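Local atomic coordinates of putative hydrolase (Campylobacter jejuni, PDB entry 3D6L), a protein that probably hydrolyses the thioester bond of long-chain fatty acyl-CoA, working as a hexameric thioesterase of the hot dog fold. Residues A[27-30]-A[31-35]; A[126-129]-A[130-133]. All coordinates share one frame; numbering follows the deposited sequence.

Interaction 1. Residues A[27-30]-A[31-35]; sequences GWIL and SQIDL
Ser31 turns its hydroxyl back along the helix onto the carbonyl of Gly27, where OG donates to Gly27 O at 2.7 Å. With OG beside its own backbone N (chi1 -56°), hydroxyl and amide reach the same oxygen, so Gly27 O takes two donors. One residue on, Trp28 O is also gripped twice by a single residue: Gln32 N approaches at 3.2 Å and Gln32 NE2 at 3.0 Å, from opposite faces of the carbonyl plane. Glutamine suits this place because its bent chain (chi2 -41°) folds the amide back over the preceding turn. The same fold lays the side chain on one face of the Trp28 indole. There Gln32 CG makes a CH-pi contact, 4.0 Å from the centroid of the six-membered ring and almost on its normal, while the amide plane is inclined 34° to the ring. Branched Ile33 lies on another side of the helix, and its CD1 packs against Leu30 CD1 at 3.7 Å and more loosely against Ile29 CG2. These residues belong to helix 26-42, the long helix wrapped by the sheet in a hot dog fold. Trp28 and Gln32 lean on Ile11 of strand 9-12, Ile33 lies on Ala108 and Val110 of strand 100-115, Leu30 touches Val57 of strand 48-58, and Ser31 packs against Phe25 of a second subunit.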
loop_
_atom_site.group_PDB
_atom_site.type_symbol
_atom_site.label_atom_id
_atom_site.label_comp_id
_atom_site.label_asym_id
_atom_site.label_seq_id
_atom_site.Cartn_x
_atom_site.Cartn_y
_atom_site.Cartn_z
ATOM N N GLY A 27 3.537 -7.667 11.957
ATOM C CA GLY A 27 4.354 -6.533 11.504
ATOM C C GLY A 27 3.603 -5.209 11.365
ATOM O O GLY A 27 4.173 -4.135 11.610
ATOM N N TRP A 28 2.335 -5.281 10.956
ATOM C CA TRP A 28 1.453 -4.119 10.971
ATOM C C TRP A 28 1.248 -3.631 12.409
ATOM O O TRP A 28 1.284 -2.429 12.657
ATOM C CB TRP A 28 0.111 -4.440 10.302
ATOM C CG TRP A 28 -0.888 -3.303 10.307
ATOM C CD1 TRP A 28 -1.021 -2.325 9.359
ATOM C CD2 TRP A 28 -1.897 -3.037 11.302
ATOM N NE1 TRP A 28 -2.044 -1.464 9.703
ATOM C CE2 TRP A 28 -2.599 -1.878 10.886
ATOM C CE3 TRP A 28 -2.270 -3.658 12.502
ATOM C CZ2 TRP A 28 -3.654 -1.329 11.632
ATOM C CZ3 TRP A 28 -3.316 -3.115 13.242
ATOM C CH2 TRP A 28 -3.995 -1.958 12.803
ATOM N N ILE A 29 1.050 -4.556 13.353
ATOM C CA ILE A 29 0.867 -4.164 14.763
ATOM C C ILE A 29 2.118 -3.490 15.297
ATOM O O ILE A 29 2.055 -2.418 15.907
ATOM C CB ILE A 29 0.513 -5.343 15.700
ATOM C CG1 ILE A 29 -0.647 -6.171 15.143
ATOM C CG2 ILE A 29 0.136 -4.804 17.070
ATOM C CD1 ILE A 29 -0.885 -7.466 15.904
ATOM N N LEU A 30 3.254 -4.132 15.064
ATOM C CA LEU A 30 4.552 -3.605 15.466
ATOM C C LEU A 30 4.842 -2.210 14.911
ATOM O O LEU A 30 5.559 -1.435 15.538
ATOM C CB LEU A 30 5.646 -4.594 15.060
ATOM C CG LEU A 30 6.274 -5.453 16.162
ATOM C CD1 LEU A 30 5.347 -5.669 17.337
ATOM C CD2 LEU A 30 6.700 -6.784 15.598
ATOM N N SER A 31 4.294 -1.908 13.731
ATOM C CA SER A 31 4.380 -0.570 13.127
ATOM C C SER A 31 3.621 0.435 13.980
ATOM O O SER A 31 4.141 1.518 14.293
ATOM C CB SER A 31 3.804 -0.563 11.707
ATOM O OG SER A 31 4.442 -1.524 10.885
ATOM N N GLN A 32 2.391 0.067 14.353
ATOM C CA GLN A 32 1.575 0.870 15.257
ATOM C C GLN A 32 2.275 1.112 16.593
ATOM O O GLN A 32 2.228 2.222 17.139
ATOM C CB GLN A 32 0.214 0.210 15.498
ATOM C CG GLN A 32 -0.510 -0.290 14.242
ATOM C CD GLN A 32 -0.413 0.652 13.026
ATOM O OE1 GLN A 32 -0.662 1.863 13.123
ATOM N NE2 GLN A 32 -0.057 0.079 11.868
ATOM N N ILE A 33 2.931 0.071 17.108
ATOM C CA ILE A 33 3.649 0.152 18.388
ATOM C C ILE A 33 4.815 1.126 18.283
ATOM O O ILE A 33 4.965 2.015 19.128
ATOM C CB ILE A 33 4.116 -1.242 18.863
ATOM C CG1 ILE A 33 2.896 -2.065 19.306
ATOM C CG2 ILE A 33 5.147 -1.129 19.984
ATOM C CD1 ILE A 33 3.139 -3.560 19.434
ATOM N N ASP A 34 5.617 0.972 17.232
ATOM C CA ASP A 34 6.765 1.832 17.016
ATOM C C ASP A 34 6.343 3.297 16.913
ATOM O O ASP A 34 6.943 4.168 17.546
ATOM C CB ASP A 34 7.546 1.390 15.775
ATOM C CG ASP A 34 8.948 1.990 15.721
ATOM O OD1 ASP A 34 9.386 2.599 16.722
ATOM O OD2 ASP A 34 9.625 1.856 14.683
ATOM N N LEU A 35 5.287 3.562 16.150
ATOM C CA LEU A 35 4.771 4.926 15.989
ATOM C C LEU A 35 4.138 5.520 17.257
ATOM O O LEU A 35 4.357 6.700 17.566
ATOM C CB LEU A 35 3.786 4.990 14.823
ATOM C CG LEU A 35 4.367 4.874 13.413
ATOM C CD1 LEU A 35 3.235 4.769 12.388
ATOM C CD2 LEU A 35 5.319 6.035 13.078
#

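Interaction 2. Residues A[126-129]-A[130-133]; sequences EELK and RIHG
His132 reaches back with its ring to Leu128, and ND1 donates to Leu128 O at 2.7 Å. The acceptor lies close to the imidazole plane, and the N-H...O angle is 152°. CG stands beside the backbone N of His132 (chi1 -74°), which turns the ring back toward the last turn; a histidine is well suited here, since its side-chain N-H can serve a carbonyl where the helix is running out. The carbonyls before it are met by backbone amides: Arg130 N donates to Glu126 O at 2.9 Å and Ile131 N to Glu127 O at 3.0 Å. Beyond them the pattern tightens, with His132 N donating to Lys129 O at 3.2 Å from well above the carbonyl plane. Lys129 O also accepts from Phe134 N, and Gly133 N makes a weak bond to Arg130 O, which together form a Schellman motif. Gly133 is its positive-phi residue, a conformation in which a side chain would press on the preceding carbonyl. Arg130 doubles back over the helix, bent at chi3, and lays one guanidinium face above Glu126 O and Glu127 CA. Its NH1 makes a long salt bridge of 4.0 Å to Glu126 OE2, a loose pairing between two exposed chains. On the flank, the side chains of Leu128 and Ile131 lie side by side, pointing the same way, with CD2 of the one 3.9 Å from CD1 of the other. The unit is the short helix 126-130 with the turn that closes it, at the surface of the subunit. Leu128 rests on Leu44 and His132 on Glu43, in the loop after helix 26-42, while Lys129 NZ donates to Gly79 O between strands 68-78 and 82-94.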
loop_
_atom_site.group_PDB
_atom_site.type_symbol
_atom_site.label_atom_id
_atom_site.label_comp_id
_atom_site.label_asym_id
_atom_site.label_seq_id
_atom_site.Cartn_x
_atom_site.Cartn_y
_atom_site.Cartn_z
ATOM N N GLU A 126 16.135 18.924 31.312
ATOM C CA GLU A 126 15.729 18.587 32.682
ATOM C C GLU A 126 14.301 19.053 33.023
ATOM O O GLU A 126 13.632 18.456 33.872
ATOM C CB GLU A 126 16.774 19.061 33.730
ATOM C CG GLU A 126 17.718 20.204 33.265
ATOM C CD GLU A 126 18.590 20.804 34.386
ATOM O OE1 GLU A 126 19.563 20.135 34.823
ATOM O OE2 GLU A 126 18.316 21.961 34.814
ATOM N N GLU A 127 13.837 20.098 32.337
ATOM C CA GLU A 127 12.481 20.613 32.522
ATOM C C GLU A 127 11.403 19.617 32.095
ATOM O O GLU A 127 10.429 19.411 32.812
ATOM C CB GLU A 127 12.289 21.928 31.775
ATOM C CG GLU A 127 10.882 22.516 31.938
ATOM C CD GLU A 127 10.699 23.817 31.185
ATOM O OE1 GLU A 127 11.541 24.731 31.364
ATOM O OE2 GLU A 127 9.709 23.937 30.424
ATOM N N LEU A 128 11.577 19.018 30.919
ATOM C CA LEU A 128 10.624 18.045 30.399
ATOM C C LEU A 128 10.648 16.772 31.231
ATOM O O LEU A 128 9.613 16.127 31.417
ATOM C CB LEU A 128 10.908 17.731 28.932
ATOM C CG LEU A 128 10.749 18.864 27.915
ATOM C CD1 LEU A 128 11.168 18.371 26.545
ATOM C CD2 LEU A 128 9.333 19.428 27.879
ATOM N N LYS A 129 11.831 16.421 31.733
ATOM C CA LYS A 129 11.970 15.327 32.689
ATOM C C LYS A 129 11.201 15.630 33.967
ATOM O O LYS A 129 10.509 14.753 34.481
ATOM C CB LYS A 129 13.436 15.053 33.020
ATOM C CG LYS A 129 14.237 14.452 31.889
ATOM C CD LYS A 129 15.510 13.845 32.433
ATOM C CE LYS A 129 16.615 13.838 31.396
ATOM N NZ LYS A 129 17.902 13.400 31.998
ATOM N N ARG A 130 11.316 16.866 34.468
ATOM C CA ARG A 130 10.616 17.290 35.688
ATOM C C ARG A 130 9.096 17.222 35.556
ATOM O O ARG A 130 8.422 16.732 36.460
ATOM C CB ARG A 130 11.041 18.695 36.132
ATOM C CG ARG A 130 12.312 18.739 36.983
ATOM C CD ARG A 130 12.488 20.084 37.708
ATOM N NE ARG A 130 12.453 21.225 36.789
ATOM C CZ ARG A 130 13.496 21.694 36.103
ATOM N NH1 ARG A 130 14.691 21.130 36.219
ATOM N NH2 ARG A 130 13.338 22.735 35.292
ATOM N N ILE A 131 8.558 17.702 34.432
ATOM C CA ILE A 131 7.103 17.699 34.230
ATOM C C ILE A 131 6.530 16.322 33.882
ATOM O O ILE A 131 5.310 16.168 33.762
ATOM C CB ILE A 131 6.611 18.775 33.207
ATOM C CG1 ILE A 131 7.257 18.594 31.837
ATOM C CG2 ILE A 131 6.858 20.175 33.744
ATOM C CD1 ILE A 131 6.666 19.488 30.762
ATOM N N HIS A 132 7.412 15.334 33.722
ATOM C CA HIS A 132 7.005 13.951 33.446
ATOM C C HIS A 132 7.358 12.986 34.590
ATOM O O HIS A 132 7.264 11.764 34.442
ATOM C CB HIS A 132 7.583 13.472 32.104
ATOM C CG HIS A 132 6.899 14.063 30.910
ATOM N ND1 HIS A 132 7.449 15.084 30.163
ATOM C CD2 HIS A 132 5.699 13.788 30.343
ATOM C CE1 HIS A 132 6.620 15.411 29.187
ATOM N NE2 HIS A 132 5.552 14.637 29.271
ATOM N N GLY A 133 7.756 13.538 35.730
ATOM C CA GLY A 133 8.035 12.731 36.908
ATOM C C GLY A 133 9.434 12.150 36.972
ATOM O O GLY A 133 9.669 11.181 37.690
#

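Overall arrangement
Interactions 1 and 2 come in series along the chain, with four of the five sheet strands between them. Their centres lie 27 Å apart and their nearest atoms about 14 Å, so they do not touch. Interaction 1 is a buried contact on the long helix 26-42, where sheet and partner subunits meet; its centre is 7 Å from that of the chain. Interaction 2 closes the short helix 126-130 near the C-terminus, its centre 21 Å from that of the chain, and is untouched by other chains of the hexamer. The link between them is indirect: the terminal helix packs on the loop that follows helix 26-42. One contact thus belongs to the core of the hot dog fold, the other to its periphery.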